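Local structure of enoyl-CoA hydratase, EchA3 (Mycobacterium marinum M, 3R6H) at residues V99-G104 with V185-A190; H119-H124 with I177-L182. The protein probably acts as a lyase of lipid metabolism, of the enoyl-CoA hydratase (crotonase) type. All coordinates share one frame; numbering follows the deposited sequence.

Contact 1: V99-G104 with V185-A190; sequences VIACTG and VVLSRA
Ala101 and Ala190 meet methyl to methyl, CB to CB at 3.6 Å, and this pair marks where strand 99-102 lies against the first turn of helix 186-198. Both CA–CB bonds are directed toward the opposite segment, and with no longer branch between them the two backbones come close: the segment axes approach to 7.6 Å and run almost exactly antiparallel, at 172°. Around the Ala101 methyl the helix supplies three residues. Leu187 reaches it from the flank with CD1 at 3.9 Å from Ala101 CB. Val186 comes from the N-terminal end of the helix; its CG1, anti to the backbone N (chi1 164°), ends beside Ala101 CA and 3.7 Å from Cys102 O, so that this methyl lies along the strand backbone as much as against a side chain. The CG2 methyl of Thr103 touches the same CG1 more loosely at 4.1 Å, the two side chains crossing at a slant, while Thr103 OG1 turns to the carbonyl oxygen of Asn56.

In the crotonase fold this is a helix lying lengthwise on one face of the central sheet, antiparallel to the strand, and the alternation of the strand shows it: Val99 and Ala101 point to the helix, whereas Ile100 and Cys102 point to the other face, where Leu114 and Phe60 receive them.

At the far end Val99 carries the contact onward. Its CG1, also anti to the backbone N (chi1 -179°), sits 3.7 Å from Ala190 CB and 3.5 Å from Ala190 O, touching the side chain and carbonyl of one residue. The same valine continues along the helix to Ala194 and Phe197, and Leu187 and Ala101 both also touch Ala54 of strand 50-54.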
ATOM      1  N   VAL A  99     -14.515   2.814 -16.310  1.00  9.52           N
ATOM      2  CA  VAL A  99     -15.250   2.794 -15.042  1.00  8.43           C
ATOM      3  C   VAL A  99     -15.993   1.467 -14.942  1.00 10.22           C
ATOM      4  O   VAL A  99     -16.672   1.023 -15.889  1.00  9.22           O
ATOM      5  CB  VAL A  99     -16.230   3.983 -14.932  1.00  8.21           C
ATOM      6  CG1 VAL A  99     -16.957   3.966 -13.597  1.00  7.03           C
ATOM      7  CG2 VAL A  99     -15.519   5.332 -15.183  1.00  7.01           C
ATOM      8  N   ILE A 100     -15.838   0.784 -13.813  1.00  8.10           N
ATOM      9  CA  ILE A 100     -16.541  -0.476 -13.588  1.00  9.33           C
ATOM     10  C   ILE A 100     -17.799  -0.220 -12.726  1.00  9.17           C
ATOM     11  O   ILE A 100     -17.722   0.312 -11.610  1.00  9.05           O
ATOM     12  CB  ILE A 100     -15.644  -1.536 -12.871  1.00  8.63           C
ATOM     13  CG1 ILE A 100     -14.270  -1.663 -13.527  1.00  9.38           C
ATOM     14  CG2 ILE A 100     -16.383  -2.910 -12.757  1.00 10.75           C
ATOM     15  CD1 ILE A 100     -14.312  -2.140 -14.992  1.00  9.16           C
ATOM     16  N   ALA A 101     -18.964  -0.593 -13.281  1.00 10.01           N
ATOM     17  CA  ALA A 101     -20.194  -0.630 -12.533  1.00  9.57           C
ATOM     18  C   ALA A 101     -20.334  -2.040 -11.978  1.00  9.63           C
ATOM     19  O   ALA A 101     -20.790  -2.972 -12.654  1.00 10.06           O
ATOM     20  CB  ALA A 101     -21.380  -0.261 -13.424  1.00 10.05           C
ATOM     21  N   CYS A 102     -19.893  -2.185 -10.739  1.00  9.79           N
ATOM     22  CA  CYS A 102     -19.930  -3.460 -10.051  1.00  9.65           C
ATOM     23  C   CYS A 102     -21.343  -3.666  -9.495  1.00  9.80           C
ATOM     24  O   CYS A 102     -21.650  -3.275  -8.386  1.00  9.33           O
ATOM     25  CB  CYS A 102     -18.859  -3.474  -8.968  1.00  9.82           C
ATOM     26  SG  CYS A 102     -18.556  -5.134  -8.322  1.00 10.14           S
ATOM     27  N   THR A 103     -22.203  -4.268 -10.328  1.00 11.32           N
ATOM     28  CA  THR A 103     -23.645  -4.308 -10.079  1.00 11.90           C
ATOM     29  C   THR A 103     -24.100  -5.477  -9.214  1.00 11.97           C
ATOM     30  O   THR A 103     -25.311  -5.664  -8.969  1.00 12.41           O
ATOM     31  CB  THR A 103     -24.409  -4.312 -11.424  1.00 12.15           C
ATOM     32  OG1 THR A 103     -23.836  -5.306 -12.290  1.00 12.52           O
ATOM     33  CG2 THR A 103     -24.311  -2.933 -12.077  1.00 13.55           C
ATOM     34  N   GLY A 104     -23.138  -6.264  -8.738  1.00 11.82           N
ATOM     35  CA  GLY A 104     -23.389  -7.339  -7.795  1.00 11.74           C
ATOM     36  C   GLY A 104     -22.056  -7.937  -7.430  1.00 11.72           C
ATOM     37  O   GLY A 104     -21.036  -7.279  -7.635  1.00 10.42           O
ATOM     38  N   VAL A 185     -28.196   3.072  -7.986  1.00 12.33           N
ATOM     39  CA  VAL A 185     -27.451   4.058  -8.747  1.00 13.17           C
ATOM     40  C   VAL A 185     -26.014   3.649  -9.060  1.00 12.82           C
ATOM     41  O   VAL A 185     -25.273   4.474  -9.545  1.00 12.40           O
ATOM     42  CB  VAL A 185     -27.426   5.451  -8.103  1.00 13.56           C
ATOM     43  CG1 VAL A 185     -28.873   6.089  -8.074  1.00 15.97           C
ATOM     44  CG2 VAL A 185     -26.838   5.429  -6.707  1.00 15.39           C
ATOM     45  N   VAL A 186     -25.654   2.386  -8.870  1.00 12.24           N
ATOM     46  CA  VAL A 186     -24.288   1.961  -9.230  1.00 11.46           C
ATOM     47  C   VAL A 186     -24.004   2.231 -10.725  1.00 12.35           C
ATOM     48  O   VAL A 186     -22.952   2.821 -11.081  1.00 12.06           O
ATOM     49  CB  VAL A 186     -24.054   0.481  -8.908  1.00 10.51           C
ATOM     50  CG1 VAL A 186     -22.772  -0.028  -9.649  1.00  9.57           C
ATOM     51  CG2 VAL A 186     -24.007   0.263  -7.363  1.00 11.23           C
ATOM     52  N   LEU A 187     -24.928   1.812 -11.591  1.00 12.58           N
ATOM     53  CA  LEU A 187     -24.761   1.977 -13.048  1.00 13.36           C
ATOM     54  C   LEU A 187     -24.848   3.462 -13.446  1.00 13.22           C
ATOM     55  O   LEU A 187     -23.965   3.982 -14.126  1.00 12.91           O
ATOM     56  CB  LEU A 187     -25.798   1.147 -13.821  1.00 14.30           C
ATOM     57  CG  LEU A 187     -25.694   1.234 -15.349  1.00 16.28           C
ATOM     58  CD1 LEU A 187     -24.324   0.775 -15.816  1.00 15.15           C
ATOM     59  CD2 LEU A 187     -26.821   0.446 -16.057  1.00 19.01           C
ATOM     60  N   SER A 188     -25.884   4.167 -12.978  1.00 13.03           N
ATOM     61  CA  SER A 188     -25.999   5.582 -13.295  1.00 13.99           C
ATOM     62  C   SER A 188     -24.804   6.381 -12.764  1.00 13.03           C
ATOM     63  O   SER A 188     -24.302   7.266 -13.478  1.00 12.91           O
ATOM     64  CB  SER A 188     -27.353   6.172 -12.851  1.00 15.34           C
ATOM     65  OG  SER A 188     -27.550   6.088 -11.471  1.00 17.30           O
ATOM     66  N   ARG A 189     -24.314   6.048 -11.562  1.00 12.18           N
ATOM     67  CA  ARG A 189     -23.156   6.754 -11.015  1.00 12.00           C
ATOM     68  C   ARG A 189     -21.880   6.417 -11.825  1.00 10.95           C
ATOM     69  O   ARG A 189     -21.078   7.310 -12.114  1.00 10.36           O
ATOM     70  CB  ARG A 189     -22.958   6.490  -9.530  1.00 12.41           C
ATOM     71  CG  ARG A 189     -21.686   7.068  -8.968  1.00 13.56           C
ATOM     72  CD  ARG A 189     -21.633   8.586  -8.949  1.00 15.27           C
ATOM     73  NE  ARG A 189     -20.257   8.923  -8.655  1.00 16.39           N
ATOM     74  CZ  ARG A 189     -19.493   9.810  -9.272  1.00 17.03           C
ATOM     75  NH1 ARG A 189     -19.981  10.666 -10.171  1.00 17.95           N
ATOM     76  NH2 ARG A 189     -18.219   9.910  -8.882  1.00 17.73           N
ATOM     77  N   ALA A 190     -21.723   5.152 -12.241  1.00 11.04           N
ATOM     78  CA  ALA A 190     -20.581   4.776 -13.083  1.00 10.64           C
ATOM     79  C   ALA A 190     -20.582   5.556 -14.403  1.00 11.41           C
ATOM     80  O   ALA A 190     -19.529   6.055 -14.856  1.00 10.29           O
ATOM     81  CB  ALA A 190     -20.579   3.250 -13.333  1.00 11.16           C
TER

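Contact 2: H119-H124 with I177-L182; sequences HRVAAH and IDEISL
Strand 119-122 and the short strand 179-180 pair in parallel, Val121 opposite Glu179 and Ala122 opposite Ile180, through Ala122 N to Glu179 O (3.0 Å) and Ser181 N to Ala122 O (2.8 Å). Arg120 O takes the weak Glu179 N-H bond of the first bridge and also Asp178 N, one residue earlier; just after the bridges, a water takes the His124 N-H and donates to Ser181 O.

The polar side chains gather at the start of the pairing. Arg120 grips Asp178 side-on: NE meets OD2 at 2.8 Å and NH2 meets OD1 at 2.9 Å, each N-H nearly straight. Both oxygens lie in the guanidinium plane, but the nitrogens approach from above the carboxylate, the two planes being 44° apart. A bend at chi3 (-63°) curls the arginine back so that one guanidinium face lies against the Ile177 backbone. Asp178 OD2 accepts a second hydrogen bond, from Arg120 N, through its anti lone pair, which fixes the carboxylate to main chain and side chain of one residue.

His119 NE2 donates in its ring plane to Glu179 OE1 at 2.7 Å, which receives it on its anti lone pair, with ring and carboxylate turned 65° apart. Glu179 OE2 goes to Arg189, a neighbouring positive charge that probably stabilises the ionised carboxylate. Val121 lies alongside Glu179 and touches Ser181 OG with CG1 at 3.3 Å. On the opposite face, Ala122 CB packs on Ile177 CG2.

Within this chain 179-180 is the outermost strand of the sheet, and 119-122 bonds on its other edge to 98-102. Helix 186-198 covers the His119 and Val121 face, helices 109-114 and 168-174 flank Ile177, and Gln158 and Ser154 of a second subunit bond His119 ND1 and Arg120 NH2.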
ATOM      1  N   HIS A 119     -11.742   3.339 -12.232  1.00  7.75           N
ATOM      2  CA  HIS A 119     -12.628   3.756 -11.152  1.00  7.66           C
ATOM      3  C   HIS A 119     -13.677   2.655 -11.021  1.00  7.83           C
ATOM      4  O   HIS A 119     -14.289   2.229 -12.024  1.00  8.17           O
ATOM      5  CB  HIS A 119     -13.303   5.105 -11.442  1.00  8.59           C
ATOM      6  CG  HIS A 119     -14.121   5.624 -10.300  1.00  8.92           C
ATOM      7  ND1 HIS A 119     -13.553   6.028  -9.117  1.00  8.99           N
ATOM      8  CD2 HIS A 119     -15.460   5.811 -10.156  1.00 10.51           C
ATOM      9  CE1 HIS A 119     -14.498   6.446  -8.289  1.00  8.52           C
ATOM     10  NE2 HIS A 119     -15.670   6.301  -8.885  1.00  9.24           N
ATOM     11  N   ARG A 120     -13.866   2.202  -9.785  1.00  7.14           N
ATOM     12  CA  ARG A 120     -14.708   1.051  -9.489  1.00  7.02           C
ATOM     13  C   ARG A 120     -15.801   1.399  -8.491  1.00  7.18           C
ATOM     14  O   ARG A 120     -15.508   1.767  -7.359  1.00  7.98           O
ATOM     15  CB  ARG A 120     -13.827  -0.058  -8.949  1.00  7.56           C
ATOM     16  CG  ARG A 120     -12.760  -0.525  -9.866  1.00  8.67           C
ATOM     17  CD  ARG A 120     -11.663  -1.233  -9.123  1.00  7.39           C
ATOM     18  NE  ARG A 120     -10.985  -0.344  -8.194  1.00  5.64           N
ATOM     19  CZ  ARG A 120     -10.022  -0.739  -7.366  1.00  6.72           C
ATOM     20  NH1 ARG A 120      -9.661  -2.031  -7.331  1.00  7.24           N
ATOM     21  NH2 ARG A 120      -9.443   0.124  -6.555  1.00  6.65           N
ATOM     22  N   VAL A 121     -17.060   1.292  -8.926  1.00  6.33           N
ATOM     23  CA  VAL A 121     -18.248   1.658  -8.143  1.00  7.13           C
ATOM     24  C   VAL A 121     -19.014   0.373  -7.768  1.00  7.20           C
ATOM     25  O   VAL A 121     -19.330  -0.452  -8.645  1.00  8.18           O
ATOM     26  CB  VAL A 121     -19.184   2.580  -8.939  1.00  8.34           C
ATOM     27  CG1 VAL A 121     -20.363   3.002  -8.081  1.00  7.68           C
ATOM     28  CG2 VAL A 121     -18.436   3.834  -9.467  1.00  7.82           C
ATOM     29  N   ALA A 122     -19.334   0.233  -6.489  1.00  7.54           N
ATOM     30  CA  ALA A 122     -20.119  -0.888  -5.963  1.00  7.61           C
ATOM     31  C   ALA A 122     -21.066  -0.444  -4.878  1.00  8.16           C
ATOM     32  O   ALA A 122     -20.943   0.644  -4.318  1.00  9.85           O
ATOM     33  CB  ALA A 122     -19.198  -2.018  -5.409  1.00  7.77           C
ATOM     34  N   ALA A 123     -22.040  -1.303  -4.587  1.00  9.38           N
ATOM     35  CA  ALA A 123     -22.927  -1.080  -3.461  1.00 10.47           C
ATOM     36  C   ALA A 123     -22.407  -1.768  -2.207  1.00 11.52           C
ATOM     37  O   ALA A 123     -21.637  -2.735  -2.278  1.00 11.75           O
ATOM     38  CB  ALA A 123     -24.325  -1.629  -3.790  1.00 10.65           C
ATOM     39  N   HIS A 124     -22.887  -1.305  -1.066  1.00 11.59           N
ATOM     40  CA  HIS A 124     -22.388  -1.793   0.221  1.00 13.68           C
ATOM     41  C   HIS A 124     -22.342  -3.311   0.377  1.00 13.73           C
ATOM     42  O   HIS A 124     -21.367  -3.848   0.945  1.00 15.78           O
ATOM     43  CB  HIS A 124     -23.201  -1.193   1.370  1.00 14.22           C
ATOM     44  CG  HIS A 124     -22.970  -1.896   2.680  1.00 19.69           C
ATOM     45  ND1 HIS A 124     -23.680  -3.022   3.056  1.00 27.60           N
ATOM     46  CD2 HIS A 124     -22.090  -1.654   3.674  1.00 21.19           C
ATOM     47  CE1 HIS A 124     -23.249  -3.434   4.240  1.00 26.21           C
ATOM     48  NE2 HIS A 124     -22.291  -2.612   4.639  1.00 24.90           N
ATOM     49  N   ILE A 177     -12.469  -1.652  -4.429  1.00  6.84           N
ATOM     50  CA  ILE A 177     -13.317  -0.688  -5.103  1.00  6.49           C
ATOM     51  C   ILE A 177     -12.867   0.730  -4.731  1.00  7.10           C
ATOM     52  O   ILE A 177     -12.098   0.928  -3.747  1.00  7.40           O
ATOM     53  CB  ILE A 177     -14.797  -0.887  -4.704  1.00  6.45           C
ATOM     54  CG1 ILE A 177     -15.041  -0.613  -3.209  1.00  6.28           C
ATOM     55  CG2 ILE A 177     -15.308  -2.303  -5.171  1.00  7.42           C
ATOM     56  CD1 ILE A 177     -16.562  -0.712  -2.751  1.00  7.59           C
ATOM     57  N   ASP A 178     -13.366   1.728  -5.463  1.00  5.99           N
ATOM     58  CA  ASP A 178     -13.003   3.133  -5.221  1.00  6.29           C
ATOM     59  C   ASP A 178     -14.176   4.006  -4.713  1.00  7.33           C
ATOM     60  O   ASP A 178     -13.958   5.090  -4.137  1.00  8.18           O
ATOM     61  CB  ASP A 178     -12.437   3.772  -6.478  1.00  6.22           C
ATOM     62  CG  ASP A 178     -11.338   2.959  -7.097  1.00  6.15           C
ATOM     63  OD1 ASP A 178     -10.239   2.910  -6.479  1.00  6.84           O
ATOM     64  OD2 ASP A 178     -11.587   2.383  -8.180  1.00  6.78           O
ATOM     65  N   GLU A 179     -15.411   3.512  -4.873  1.00  7.60           N
ATOM     66  CA  GLU A 179     -16.576   4.291  -4.517  1.00  7.96           C
ATOM     67  C   GLU A 179     -17.712   3.395  -4.171  1.00  7.84           C
ATOM     68  O   GLU A 179     -17.957   2.395  -4.865  1.00  8.78           O
ATOM     69  CB  GLU A 179     -16.992   5.181  -5.692  1.00  7.58           C
ATOM     70  CG  GLU A 179     -18.223   5.987  -5.418  1.00 11.06           C
ATOM     71  CD  GLU A 179     -18.483   7.122  -6.411  1.00 14.26           C
ATOM     72  OE1 GLU A 179     -17.765   7.281  -7.416  1.00 13.23           O
ATOM     73  OE2 GLU A 179     -19.472   7.875  -6.171  1.00 14.39           O
ATOM     74  N   ILE A 180     -18.425   3.754  -3.102  1.00  8.64           N
ATOM     75  CA  ILE A 180     -19.625   3.057  -2.703  1.00  9.19           C
ATOM     76  C   ILE A 180     -20.824   3.908  -3.061  1.00  9.46           C
ATOM     77  O   ILE A 180     -20.879   5.088  -2.711  1.00 11.24           O
ATOM     78  CB  ILE A 180     -19.682   2.779  -1.176  1.00  8.89           C
ATOM     79  CG1 ILE A 180     -18.486   1.915  -0.730  1.00  9.62           C
ATOM     80  CG2 ILE A 180     -21.029   2.131  -0.808  1.00 12.77           C
ATOM     81  CD1 ILE A 180     -18.323   1.813   0.787  1.00 14.17           C
ATOM     82  N   SER A 181     -21.777   3.295  -3.761  1.00  9.75           N
ATOM     83  CA  SER A 181     -23.031   3.949  -4.139  1.00 10.55           C
ATOM     84  C   SER A 181     -24.201   3.106  -3.688  1.00 10.09           C
ATOM     85  O   SER A 181     -24.075   1.919  -3.430  1.00 10.03           O
ATOM     86  CB  SER A 181     -23.121   4.090  -5.682  1.00 11.56           C
ATOM     87  OG  SER A 181     -22.135   5.015  -6.109  1.00 15.88           O
ATOM     88  N   LEU A 182     -25.379   3.720  -3.615  1.00 10.15           N
ATOM     89  CA  LEU A 182     -26.585   2.901  -3.387  1.00 10.36           C
ATOM     90  C   LEU A 182     -26.803   1.975  -4.608  1.00  9.96           C
ATOM     91  O   LEU A 182     -26.426   2.334  -5.731  1.00 10.46           O
ATOM     92  CB  LEU A 182     -27.800   3.789  -3.151  1.00 10.69           C
ATOM     93  CG  LEU A 182     -27.709   4.686  -1.919  1.00 11.55           C
ATOM     94  CD1 LEU A 182     -28.888   5.708  -1.932  1.00 12.00           C
ATOM     95  CD2 LEU A 182     -27.743   3.785  -0.675  1.00 12.96           C
TER
HETATM   96  O   HOH W   1     -24.675   0.991  -0.937  1.00 12.81           O

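Contacts 1 and 2 lie about 7 Å apart, centre to centre, and meet along adjacent parallel strands: Ile100 N sits 2.8 Å from His119 O and Cys102 N 2.8 Å from Val121 O, both probable hydrogen bonds. Strand 179-180 is followed in sequence by helix 186-198, so the chain leaves the sheet edge at contact 2 and turns back over its face to reach 99-104 in contact 1. Arg189 joins the two, its CG 3.5 Å from Ser181 OG and its guanidinium paired with Glu179. Neither contact holds a ligand, but strand 98-102 leads on toward helix 109-114, whose start probably forms part of the oxyanion hole, as in crotonase relatives.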